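Local coordinates for S-layer domain-containing protein (Ruminiclostridium thermocellum ATCC 27405, PDB 4QVS), which is of unknown function but, as an S-layer-type protein with a concanavalin A-like lectin/glucanase domain, may bind carbohydrate at the cell surface, at residues 12-15 and 16-20; 209-213 and 214-218. All coordinates share one frame; numbering follows the deposited sequence.

Contact 1: residues 12-15 and 16-20; sequences DEAV and EGSTN. With NA (sodium ion), chain C.
Ser18 grips the carbonyl oxygen of Val15 twice, closing a type II beta turn that runs from Val15 to Ser18 in the loop between strands 7-9 and 21-22. The turn's own bond goes from Ser18 N to Val15 O, 3.1 Å long and bent, with an N-H...O angle of 143°. Ser18 OG adds a second bond of 3.0 Å to the same Val15 O; both donors come from the same face of the carbonyl plane and are tilted a little more than 20° from it. The hydroxyl gets there because chi1 of Ser18, 77°, places OG between its backbone N and carbonyl carbon, from where OG reaches Val15 O. This also sets OG beside a methyl of Val15, CG2, at 3.4 Å, while a weak hydrogen bond joins OG to Glu21 N. The methyl of Ala14 rests against the backbone that leaves the turn, with CB 3.7 Å from Ser18 O and 3.9 Å from Thr19 C. Gly17 holds the third position with a positive phi, the place glycine usually takes in a type II turn. Further out, Val15 leans on Lys23 and Asn31, and its backbone is hydrogen-bonded to Glu21. At the start of the segment, Asp12 enters a sodium site whose other ligands include the backbone oxygens of Met10, Asn45 and Asn47, a water, and Asp202 OD1 of the second subunit. Asp12 binds through one oxygen: OD1 lies 2.5 Å from the sodium ion, OD2 4.0 Å.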
loop_
_atom_site.group_PDB
_atom_site.type_symbol
_atom_site.label_atom_id
_atom_site.label_comp_id
_atom_site.label_asym_id
_atom_site.label_seq_id
_atom_site.Cartn_x
_atom_site.Cartn_y
_atom_site.Cartn_z
ATOM N N ASP A 12 18.913 23.532 -0.985
ATOM C CA ASP A 12 18.316 24.871 -1.095
ATOM C C ASP A 12 19.089 25.848 -1.964
ATOM O O ASP A 12 18.487 26.692 -2.611
ATOM C CB ASP A 12 18.112 25.488 0.292
ATOM C CG ASP A 12 17.022 24.774 1.083
ATOM O OD1 ASP A 12 16.151 24.128 0.448
ATOM O OD2 ASP A 12 17.054 24.826 2.320
ATOM N N GLU A 13 20.409 25.725 -2.018
ATOM C CA GLU A 13 21.202 26.695 -2.735
ATOM C C GLU A 13 22.597 26.164 -2.975
ATOM O O GLU A 13 23.230 25.661 -2.055
ATOM C CB GLU A 13 21.300 27.943 -1.868
ATOM C CG GLU A 13 21.859 29.154 -2.580
ATOM C CD GLU A 13 21.822 30.368 -1.679
ATOM O OE1 GLU A 13 22.397 30.282 -0.574
ATOM O OE2 GLU A 13 21.215 31.399 -2.057
ATOM N N ALA A 14 23.072 26.297 -4.211
ATOM C CA ALA A 14 24.391 25.818 -4.603
ATOM C C ALA A 14 25.459 26.501 -3.781
ATOM O O ALA A 14 25.297 27.655 -3.364
ATOM C CB ALA A 14 24.639 26.074 -6.084
ATOM N N VAL A 15 26.549 25.793 -3.517
ATOM C CA VAL A 15 27.621 26.448 -2.803
ATOM C C VAL A 15 28.283 27.508 -3.691
ATOM O O VAL A 15 28.362 27.388 -4.917
ATOM C CB VAL A 15 28.689 25.482 -2.299
ATOM C CG1 VAL A 15 28.096 24.510 -1.291
ATOM C CG2 VAL A 15 29.358 24.781 -3.458
ATOM N N GLU A 16 28.765 28.540 -3.031
ATOM C CA GLU A 16 29.423 29.667 -3.671
ATOM C C GLU A 16 30.514 29.094 -4.592
ATOM O O GLU A 16 31.195 28.135 -4.235
ATOM C CB GLU A 16 30.011 30.542 -2.552
ATOM C CG GLU A 16 29.942 32.046 -2.749
ATOM C CD GLU A 16 31.028 32.594 -3.640
ATOM O OE1 GLU A 16 31.618 31.835 -4.437
ATOM O OE2 GLU A 16 31.296 33.805 -3.529
ATOM N N GLY A 17 30.670 29.649 -5.783
ATOM C CA GLY A 17 31.717 29.175 -6.690
ATOM C C GLY A 17 31.254 28.093 -7.636
ATOM O O GLY A 17 31.995 27.674 -8.528
ATOM N N SER A 18 30.022 27.638 -7.470
ATOM C CA SER A 18 29.503 26.630 -8.367
ATOM C C SER A 18 28.054 26.847 -8.616
ATOM O O SER A 18 27.377 27.622 -7.945
ATOM C CB SER A 18 29.639 25.232 -7.773
ATOM O OG SER A 18 28.640 25.017 -6.785
ATOM N N THR A 19 27.585 26.047 -9.550
ATOM C CA THR A 19 26.240 26.041 -10.003
ATOM C C THR A 19 25.493 24.742 -9.652
ATOM O O THR A 19 24.274 24.673 -9.752
ATOM C CB THR A 19 26.329 26.195 -11.531
ATOM O OG1 THR A 19 27.292 25.258 -12.060
ATOM C CG2 THR A 19 26.844 27.588 -11.862
ATOM N N ASN A 20 26.201 23.723 -9.191
ATOM C CA ASN A 20 25.581 22.428 -8.990
ATOM C C ASN A 20 26.017 21.676 -7.770
ATOM O O ASN A 20 25.726 20.498 -7.663
ATOM C CB ASN A 20 25.859 21.551 -10.221
ATOM C CG ASN A 20 27.350 21.415 -10.505
ATOM O OD1 ASN A 20 28.188 22.022 -9.839
ATOM N ND2 ASN A 20 27.676 20.657 -11.516
HETATM NA NA NA C . 15.084 21.875 0.563
HETATM O O HOH W 1 15.293 21.660 2.562
#

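Contact 2: residues 209-213 and 214-218; sequences RALSA and DEIKT
Arg209 and Glu215 form a salt bridge across the start of helix 213-219. Its strong arm is Arg209 NH2 to Glu215 OE2, 2.8 Å and nearly straight, lying in the guanidinium plane but meeting OE2 on its syn side out of the carboxylate plane; the two planes are turned 33° apart. A weak second arm joins NH1 to OE1. Leu211 CD1 sits 4.0 Å above the centre of the guanidinium, so one face of the group lies over a methyl. Hydrogen bonding to the chain itself engages the same carboxylate: Ser212 N donates to the anti lone pair of Glu215 OE1, at 2.9 Å. With Ser212 as N-cap and Glu215 three residues on, this is the glutamate half of a capping box; Glu215 reaches back because its chain runs extended beyond CG (chi2 -177°). The Ser212 hydroxyl turns away to the next carboxylate, donating to Asp214 OD1 at 3.0 Å. Behind the cap, the backbone bonds Ile216 N to Ser212 O and Lys217 N to Ala213 O start the helix. Apolar contact comes from Leu211 and Ile216, the residues flanking the box, placed as in a hydrophobic staple: Leu211 CB meets Ile216 CD1 at 3.7 Å. Ile216 also packs on Ala140 and Tyr151 of its own chain and on Thr72 of the second subunit, whose OG1 is hydrogen-bonded to Arg209 O and Leu211 N.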
loop_
_atom_site.group_PDB
_atom_site.type_symbol
_atom_site.label_atom_id
_atom_site.label_comp_id
_atom_site.label_asym_id
_atom_site.label_seq_id
_atom_site.Cartn_x
_atom_site.Cartn_y
_atom_site.Cartn_z
ATOM N N ARG A 209 -15.404 -19.583 8.669
ATOM C CA ARG A 209 -14.123 -19.808 9.301
ATOM C C ARG A 209 -13.152 -18.862 8.619
ATOM O O ARG A 209 -13.473 -18.247 7.592
ATOM C CB ARG A 209 -13.657 -21.244 9.101
ATOM C CG ARG A 209 -13.335 -21.565 7.641
ATOM C CD ARG A 209 -13.202 -23.053 7.392
ATOM N NE ARG A 209 -12.770 -23.354 6.027
ATOM C CZ ARG A 209 -11.507 -23.243 5.590
ATOM N NH1 ARG A 209 -10.534 -22.804 6.399
ATOM N NH2 ARG A 209 -11.211 -23.549 4.324
ATOM N N ALA A 210 -11.944 -18.799 9.162
ATOM C CA ALA A 210 -10.922 -17.932 8.633
ATOM C C ALA A 210 -9.995 -18.738 7.706
ATOM O O ALA A 210 -9.313 -19.651 8.142
ATOM C CB ALA A 210 -10.150 -17.326 9.784
ATOM N N LEU A 211 -10.005 -18.441 6.415
ATOM C CA LEU A 211 -9.119 -19.151 5.511
ATOM C C LEU A 211 -7.664 -18.756 5.809
ATOM O O LEU A 211 -7.413 -17.684 6.373
ATOM C CB LEU A 211 -9.452 -18.861 4.058
ATOM C CG LEU A 211 -10.548 -19.711 3.422
ATOM C CD1 LEU A 211 -11.920 -19.561 4.101
ATOM C CD2 LEU A 211 -10.667 -19.309 1.968
ATOM N N SER A 212 -6.732 -19.650 5.476
ATOM C CA SER A 212 -5.295 -19.414 5.652
ATOM C C SER A 212 -4.844 -18.576 4.492
ATOM O O SER A 212 -5.569 -18.453 3.495
ATOM C CB SER A 212 -4.543 -20.732 5.522
ATOM O OG SER A 212 -4.642 -21.119 4.161
ATOM N N ALA A 213 -3.598 -18.102 4.546
ATOM C CA ALA A 213 -3.103 -17.231 3.491
ATOM C C ALA A 213 -3.057 -17.927 2.114
ATOM O O ALA A 213 -3.536 -17.363 1.117
ATOM C CB ALA A 213 -1.758 -16.634 3.866
ATOM N N ASP A 214 -2.519 -19.141 2.019
ATOM C CA ASP A 214 -2.481 -19.762 0.682
ATOM C C ASP A 214 -3.900 -20.175 0.234
ATOM O O ASP A 214 -4.184 -20.261 -0.976
ATOM C CB ASP A 214 -1.410 -20.855 0.534
ATOM C CG ASP A 214 -1.694 -22.065 1.355
ATOM O OD1 ASP A 214 -2.285 -21.948 2.453
ATOM O OD2 ASP A 214 -1.308 -23.142 0.887
ATOM N N GLU A 215 -4.807 -20.391 1.193
ATOM C CA GLU A 215 -6.192 -20.604 0.815
ATOM C C GLU A 215 -6.661 -19.318 0.134
ATOM O O GLU A 215 -7.223 -19.346 -0.975
ATOM C CB GLU A 215 -7.063 -20.969 2.006
ATOM C CG GLU A 215 -6.888 -22.415 2.400
ATOM C CD GLU A 215 -7.805 -22.797 3.518
ATOM O OE1 GLU A 215 -7.730 -22.185 4.602
ATOM O OE2 GLU A 215 -8.602 -23.717 3.302
ATOM N N ILE A 216 -6.370 -18.181 0.765
ATOM C CA ILE A 216 -6.697 -16.892 0.161
ATOM C C ILE A 216 -6.054 -16.758 -1.220
ATOM O O ILE A 216 -6.752 -16.390 -2.192
ATOM C CB ILE A 216 -6.331 -15.703 1.097
ATOM C CG1 ILE A 216 -7.181 -15.738 2.373
ATOM C CG2 ILE A 216 -6.570 -14.363 0.407
ATOM C CD1 ILE A 216 -8.670 -15.851 2.113
ATOM N N LYS A 217 -4.746 -17.090 -1.321
ATOM C CA LYS A 217 -4.043 -17.030 -2.595
ATOM C C LYS A 217 -4.830 -17.770 -3.672
ATOM O O LYS A 217 -5.094 -17.229 -4.759
ATOM C CB LYS A 217 -2.644 -17.652 -2.474
ATOM C CG LYS A 217 -1.703 -16.932 -1.520
ATOM C CD LYS A 217 -0.342 -17.634 -1.457
ATOM C CE LYS A 217 0.535 -17.040 -0.357
ATOM N NZ LYS A 217 0.560 -15.543 -0.382
ATOM N N THR A 218 -5.232 -19.002 -3.362
ATOM C CA THR A 218 -5.943 -19.837 -4.340
ATOM C C THR A 218 -7.237 -19.156 -4.845
ATOM O O THR A 218 -7.535 -19.239 -6.041
ATOM C CB THR A 218 -6.110 -21.310 -3.860
ATOM O OG1 THR A 218 -6.796 -21.342 -2.611
ATOM C CG2 THR A 218 -4.755 -22.003 -3.682
#

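In the fold
The two contacts lie on opposite sides of the chain's centre, their centres 56 Å apart and their nearest atoms about 43 Å apart. Contact 1 comes first, in the loop between strands 7-9 and 21-22; contact 2 follows near the C-terminus, where strand 200-207 gives way to helix 213-219, the chain's one helix. Both meet the second subunit. The partner's residue at contact 1 comes from its strand 200-207, which leads into the partner's own copy of contact 2, and the one at contact 2 from its strand 71-79. Parts of the chain far from each other thus both touch the other copy, so the dimer interface is spread over both sides of the chain.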